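Local coordinates for protein gamma tubulin complex adapter mto2 (Schizosaccharomyces pombe, PDB 6GDJ) that acts with mto1 to promote nucleation of at least a subset of cytoplasmic microtubules by recruiting the gamma-tubulin complex to microtubule organizing centres, here seen as its twin-cysteine dimerisation domain, at residues 7-12 and 53-58; 14-19 and 60-65. All blocks are in the same frame, centred on the assembly; numbering follows the deposited sequence.

Interaction 1: residues 7-12 and 53-58; sequences STMQTA and RSLAEL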
loop_
_atom_site.group_PDB
_atom_site.type_symbol
_atom_site.label_atom_id
_atom_site.label_comp_id
_atom_site.label_asym_id
_atom_site.label_seq_id
_atom_site.Cartn_x
_atom_site.Cartn_y
_atom_site.Cartn_z
ATOM N N SER A 7 -3.501 12.510 8.493
ATOM C CA SER A 7 -4.148 11.962 9.679
ATOM C C SER A 7 -5.007 10.759 9.486
ATOM O O SER A 7 -4.956 9.837 10.278
ATOM C CB SER A 7 -4.970 13.053 10.341
ATOM O OG SER A 7 -4.074 14.085 10.573
ATOM N N THR A 8 -5.736 10.704 8.378
ATOM C CA THR A 8 -6.567 9.529 8.033
ATOM C C THR A 8 -5.704 8.286 7.835
ATOM O O THR A 8 -6.035 7.220 8.289
ATOM C CB THR A 8 -7.513 9.762 6.833
ATOM O OG1 THR A 8 -6.838 9.904 5.614
ATOM C CG2 THR A 8 -8.316 10.992 7.118
ATOM N N MET A 9 -4.572 8.524 7.186
ATOM C CA MET A 9 -3.624 7.454 6.910
ATOM C C MET A 9 -2.942 6.942 8.222
ATOM O O MET A 9 -2.899 5.731 8.460
ATOM C CB MET A 9 -2.575 7.943 5.914
ATOM C CG MET A 9 -1.490 6.952 5.614
ATOM S SD MET A 9 -0.258 7.602 4.418
ATOM C CE MET A 9 0.510 8.894 5.377
ATOM N N GLN A 10 -2.518 7.905 9.063
ATOM C CA GLN A 10 -1.880 7.534 10.326
ATOM C C GLN A 10 -2.867 6.739 11.169
ATOM O O GLN A 10 -2.518 5.700 11.746
ATOM C CB GLN A 10 -1.417 8.821 11.060
ATOM C CG GLN A 10 -0.877 8.705 12.447
ATOM N N THR A 11 -4.115 7.214 11.319
ATOM C CA THR A 11 -5.086 6.485 12.154
ATOM C C THR A 11 -5.355 5.073 11.639
ATOM O O THR A 11 -5.423 4.100 12.364
ATOM C CB THR A 11 -6.379 7.298 12.252
ATOM O OG1 THR A 11 -6.075 8.523 12.928
ATOM C CG2 THR A 11 -7.492 6.517 13.002
ATOM N N ALA A 12 -5.519 4.964 10.294
ATOM C CA ALA A 12 -5.771 3.684 9.713
ATOM C C ALA A 12 -4.622 2.690 9.893
ATOM O O ALA A 12 -4.887 1.518 10.189
ATOM C CB ALA A 12 -6.089 3.844 8.218
ATOM N N ARG A 53 -4.731 9.112 1.009
ATOM C CA ARG A 53 -6.065 8.530 1.093
ATOM C C ARG A 53 -6.095 7.082 0.634
ATOM O O ARG A 53 -6.748 6.234 1.271
ATOM C CB ARG A 53 -7.094 9.363 0.262
ATOM C CG ARG A 53 -7.395 10.728 0.867
ATOM C CD ARG A 53 -8.659 11.323 0.223
ATOM N NE ARG A 53 -8.305 11.688 -1.142
ATOM C CZ ARG A 53 -7.763 12.848 -1.535
ATOM N NH1 ARG A 53 -7.567 13.862 -0.694
ATOM N NH2 ARG A 53 -7.455 12.979 -2.808
ATOM N N SER A 54 -5.319 6.767 -0.442
ATOM C CA SER A 54 -5.259 5.405 -0.889
ATOM C C SER A 54 -4.579 4.434 0.106
ATOM O O SER A 54 -5.039 3.345 0.278
ATOM C CB SER A 54 -4.648 5.268 -2.243
ATOM O OG SER A 54 -3.293 5.545 -2.254
ATOM N N LEU A 55 -3.543 4.906 0.804
ATOM C CA LEU A 55 -2.948 4.078 1.799
ATOM C C LEU A 55 -3.797 3.904 3.001
ATOM O O LEU A 55 -3.853 2.811 3.554
ATOM C CB LEU A 55 -1.572 4.643 2.121
ATOM C CG LEU A 55 -0.501 4.558 1.039
ATOM C CD1 LEU A 55 0.798 5.319 1.378
ATOM C CD2 LEU A 55 -0.235 3.103 0.669
ATOM N N ALA A 56 -4.552 4.953 3.353
ATOM C CA ALA A 56 -5.534 4.796 4.457
ATOM C C ALA A 56 -6.553 3.714 4.113
ATOM O O ALA A 56 -6.859 2.826 4.860
ATOM C CB ALA A 56 -6.255 6.090 4.711
ATOM N N GLU A 57 -7.068 3.787 2.881
ATOM C CA GLU A 57 -8.037 2.807 2.426
ATOM C C GLU A 57 -7.492 1.357 2.361
ATOM O O GLU A 57 -8.184 0.394 2.652
ATOM C CB GLU A 57 -8.651 3.224 1.053
ATOM C CG GLU A 57 -9.395 4.520 1.022
ATOM N N LEU A 58 -6.206 1.243 1.985
ATOM C CA LEU A 58 -5.576 -0.052 1.978
ATOM C C LEU A 58 -5.533 -0.657 3.409
ATOM O O LEU A 58 -5.871 -1.811 3.637
ATOM C CB LEU A 58 -4.160 0.099 1.442
ATOM C CG LEU A 58 -3.362 -1.204 1.563
ATOM C CD1 LEU A 58 -3.965 -2.398 0.906
ATOM C CD2 LEU A 58 -1.983 -0.933 1.053
#

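Interaction 2: residues 14-19 and 60-65; sequences MRLRTY and LGLVQE. With GOL (glycerol), chain C.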
loop_
_atom_site.group_PDB
_atom_site.type_symbol
_atom_site.label_atom_id
_atom_site.label_comp_id
_atom_site.label_asym_id
_atom_site.label_seq_id
_atom_site.Cartn_x
_atom_site.Cartn_y
_atom_site.Cartn_z
ATOM N N MET A 14 -2.456 2.804 12.416
ATOM C CA MET A 14 -2.453 2.456 13.832
ATOM C C MET A 14 -3.496 1.371 14.125
ATOM O O MET A 14 -3.258 0.451 14.918
ATOM C CB MET A 14 -2.696 3.719 14.649
ATOM C CG MET A 14 -1.499 4.636 14.663
ATOM S SD MET A 14 -1.720 6.215 15.497
ATOM C CE MET A 14 -1.795 5.637 17.136
ATOM N N ARG A 15 -4.702 1.498 13.511
ATOM C CA ARG A 15 -5.691 0.478 13.642
ATOM C C ARG A 15 -5.195 -0.883 13.086
ATOM O O ARG A 15 -5.362 -1.915 13.712
ATOM C CB ARG A 15 -7.007 0.916 13.071
ATOM C CG ARG A 15 -7.632 2.060 13.832
ATOM C CD ARG A 15 -8.913 2.535 13.135
ATOM N NE ARG A 15 -9.975 1.547 13.172
ATOM C CZ ARG A 15 -10.992 1.505 12.296
ATOM N NH1 ARG A 15 -11.134 2.444 11.400
ATOM N NH2 ARG A 15 -11.852 0.547 12.368
ATOM N N LEU A 16 -4.630 -0.856 11.866
ATOM C CA LEU A 16 -4.141 -2.107 11.282
ATOM C C LEU A 16 -3.132 -2.810 12.170
ATOM O O LEU A 16 -3.217 -4.001 12.319
ATOM C CB LEU A 16 -3.495 -1.769 9.948
ATOM C CG LEU A 16 -2.838 -2.951 9.228
ATOM C CD1 LEU A 16 -3.832 -4.084 9.022
ATOM C CD2 LEU A 16 -2.135 -2.472 7.942
ATOM N N ARG A 17 -2.253 -2.060 12.835
ATOM C CA ARG A 17 -1.210 -2.716 13.652
ATOM C C ARG A 17 -1.819 -3.538 14.752
ATOM O O ARG A 17 -1.285 -4.551 15.142
ATOM C CB ARG A 17 -0.321 -1.658 14.306
ATOM C CG ARG A 17 0.561 -0.906 13.440
ATOM C CD ARG A 17 1.294 0.120 14.253
ATOM N NE ARG A 17 2.132 0.927 13.448
ATOM C CZ ARG A 17 2.409 2.205 13.671
ATOM N NH1 ARG A 17 1.867 2.861 14.724
ATOM N NH2 ARG A 17 3.152 2.885 12.813
ATOM N N THR A 18 -2.998 -3.119 15.240
ATOM C CA THR A 18 -3.619 -3.872 16.338
ATOM C C THR A 18 -4.186 -5.231 15.952
ATOM O O THR A 18 -4.549 -5.998 16.828
ATOM C CB THR A 18 -4.769 -3.068 16.990
ATOM O OG1 THR A 18 -5.907 -2.967 16.115
ATOM C CG2 THR A 18 -4.335 -1.755 17.437
ATOM N N TYR A 19 -4.258 -5.546 14.639
ATOM C CA TYR A 19 -4.708 -6.860 14.193
ATOM C C TYR A 19 -3.542 -7.856 13.936
ATOM O O TYR A 19 -3.808 -8.952 13.468
ATOM C CB TYR A 19 -5.573 -6.735 12.926
ATOM C CG TYR A 19 -6.921 -6.097 13.203
ATOM C CD1 TYR A 19 -7.078 -4.740 13.188
ATOM C CD2 TYR A 19 -8.018 -6.903 13.490
ATOM C CE1 TYR A 19 -8.313 -4.182 13.449
ATOM C CE2 TYR A 19 -9.267 -6.361 13.768
ATOM C CZ TYR A 19 -9.409 -5.008 13.716
ATOM O OH TYR A 19 -10.634 -4.379 13.989
ATOM N N LEU A 60 -7.411 0.126 5.897
ATOM C CA LEU A 60 -8.771 -0.223 6.334
ATOM C C LEU A 60 -9.330 -1.494 5.681
ATOM O O LEU A 60 -10.062 -2.276 6.254
ATOM C CB LEU A 60 -9.710 0.957 6.129
ATOM C CG LEU A 60 -9.416 2.213 6.983
ATOM C CD1 LEU A 60 -10.447 3.302 6.661
ATOM C CD2 LEU A 60 -9.304 1.831 8.449
ATOM N N GLY A 61 -8.898 -1.762 4.427
ATOM C CA GLY A 61 -9.314 -2.978 3.782
ATOM C C GLY A 61 -8.644 -4.173 4.393
ATOM O O GLY A 61 -9.269 -5.193 4.580
ATOM N N LEU A 62 -7.350 -3.996 4.786
ATOM C CA LEU A 62 -6.656 -5.064 5.534
ATOM C C LEU A 62 -7.264 -5.326 6.926
ATOM O O LEU A 62 -7.436 -6.459 7.337
ATOM C CB LEU A 62 -5.155 -4.751 5.665
ATOM C CG LEU A 62 -4.386 -4.771 4.343
ATOM C CD1 LEU A 62 -3.061 -4.102 4.528
ATOM C CD2 LEU A 62 -4.242 -6.215 3.853
ATOM N N VAL A 63 -7.739 -4.255 7.547
ATOM C CA VAL A 63 -8.495 -4.386 8.813
ATOM C C VAL A 63 -9.794 -5.175 8.589
ATOM O O VAL A 63 -10.100 -6.091 9.308
ATOM C CB VAL A 63 -8.814 -2.988 9.428
ATOM C CG1 VAL A 63 -9.936 -3.076 10.454
ATOM C CG2 VAL A 63 -7.569 -2.340 9.996
ATOM N N GLN A 64 -10.516 -4.865 7.510
ATOM C CA GLN A 64 -11.779 -5.541 7.279
ATOM C C GLN A 64 -11.526 -7.015 6.957
ATOM O O GLN A 64 -12.283 -7.888 7.379
ATOM C CB GLN A 64 -12.573 -4.852 6.185
ATOM C CG GLN A 64 -13.944 -5.456 6.000
ATOM C CD GLN A 64 -14.795 -5.389 7.283
ATOM O OE1 GLN A 64 -14.915 -4.323 7.912
ATOM N NE2 GLN A 64 -15.358 -6.542 7.708
ATOM N N GLU A 65 -10.483 -7.320 6.183
ATOM C CA GLU A 65 -10.158 -8.709 5.959
ATOM C C GLU A 65 -9.847 -9.486 7.224
ATOM O O GLU A 65 -10.212 -10.693 7.378
ATOM C CB GLU A 65 -9.009 -8.802 4.986
ATOM C CG GLU A 65 -9.465 -8.550 3.566
ATOM C CD GLU A 65 -8.686 -9.465 2.596
ATOM O OE1 GLU A 65 -7.487 -9.800 2.815
ATOM O OE2 GLU A 65 -9.286 -9.851 1.618
HETATM C C1 GOL C . -14.702 -0.905 9.769
HETATM O O1 GOL C . -14.007 -0.643 10.960
HETATM C C2 GOL C . -13.745 -1.624 8.861
HETATM O O2 GOL C . -14.471 -1.834 7.635
HETATM C C3 GOL C . -12.530 -0.793 8.522
HETATM O O3 GOL C . -12.907 0.493 7.960
#

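Interaction 1: residues 7-12 and 53-58
Each subunit of the dimer formed by the twin-cysteine domain folds as three helices, and here its first and last, 5-17 and 46-72, run side by side in the same direction, the axes of the two short segments crossing at 21° only 7.9 Å apart. This close spacing fits the two alanines, Ala12 and Ala56, at its centre. The CB of Ala56 rests on the backbone of helix 5-17, 3.7 Å from Met9 CA and close to the carbonyl oxygen of Thr8, so that Met9 CA and Ala56 CA come within 4.1 Å. Ala12 answers one turn further along, its methyl directed at helix 46-72, with CB 3.6 Å from Ala56 O. Met9 flanks this core. Its CG is anti to the backbone N (chi1 176°) and chi2 is also extended, so the chain runs straight out as far as the sulfur before chi3 of 67° bends the terminal methyl aside. Leu55, with CG beside its own backbone N, points the same way, and the two side chains lie alongside each other, Met9 SD 3.9 Å from Leu55 CD1. Both reach Ala36 of helix 23-42. Met9 also packs on Cys52 and Ala12 on Cys59, presumably the twin cysteines of the domain's name, while Leu55 meets Ala32 and Leu58 meets Leu58 of the second subunit. No hydrogen bond joins the two segments; the hydroxyls of Thr8 and Thr11 bond to carbonyls of their own helix. Thr8 turns OG1 into the cleft flanked by its own N and C, where it bonds to Pro5 O while standing 4.0 Å from Ala56 CB. On Ser7 O two donors converge, Thr11 N and Thr11 OG1; the hydroxyl, with OG1 3.2 Å from Ser7 O, approaches from above the plane of that carbonyl.

Interaction 2: residues 14-19 and 60-65
Where the first and last helices of the bundle meet toward the C-terminal end of helix 5-17, an apolar patch formed by Leu16, Tyr19, Leu62 and Val63 is bordered by a polar edge carrying a glycerol, likely a crystallisation additive. Val63 fits between two partners with its two branches. CG2, beside the backbone N, lies against the helix backbone, 3.7 Å from Leu16 CA, while CG1, anti to N, meets the Tyr19 ring at CE1, 3.6 Å away; the two side chains cross at about a right angle. Tyr19 also packs on Ala66 and Ile67 of helix 46-72. Replacing Tyr19 by an alanine would remove the ring and would probably loosen the packing around Val63 CG1, Ala66 and Ile67. Leu16, its CG anti to N, swings CD1 to within 3.7 Å of Leu62 CB and crosses that side chain obliquely. Arg15, bent at chi3, passes NH1 3.5 Å from Leu60 CD2. Its NH2 donates to glycerol O1 (2.8 Å, 144° at the hydrogen), which lies at the guanidinium edge, and glycerol O2 in turn donates to Gln64 OE1 at 2.5 Å, the amide turned this way with NE2 bonded to Asp68 OD1. The glycerol bridge is thus a feature of this crystal; with no direct hydrogen bond between the segments, the protein's own contact rests on apolar packing.

Both contacts join helix 5-17 to helix 46-72 and follow one another along the same interface; their centres are 10 Å apart, and the contacts meet where Ala12 CB packs on Leu60 CD2. Interaction 1 lies near the middle of the chain and is largely buried; alanine methyls against main chain keep the helices close. Interaction 2, further toward the end of helix 5-17, is only partly buried: the nearest alpha carbons, Leu16 CA and Val63 CA, stand 5.5 Å apart, bulkier leucine, valine and tyrosine side chains span the wider gap, and a charged arginine borders it. Residues of both also meet the second subunit, through Leu55 in the first and Leu62 in the second.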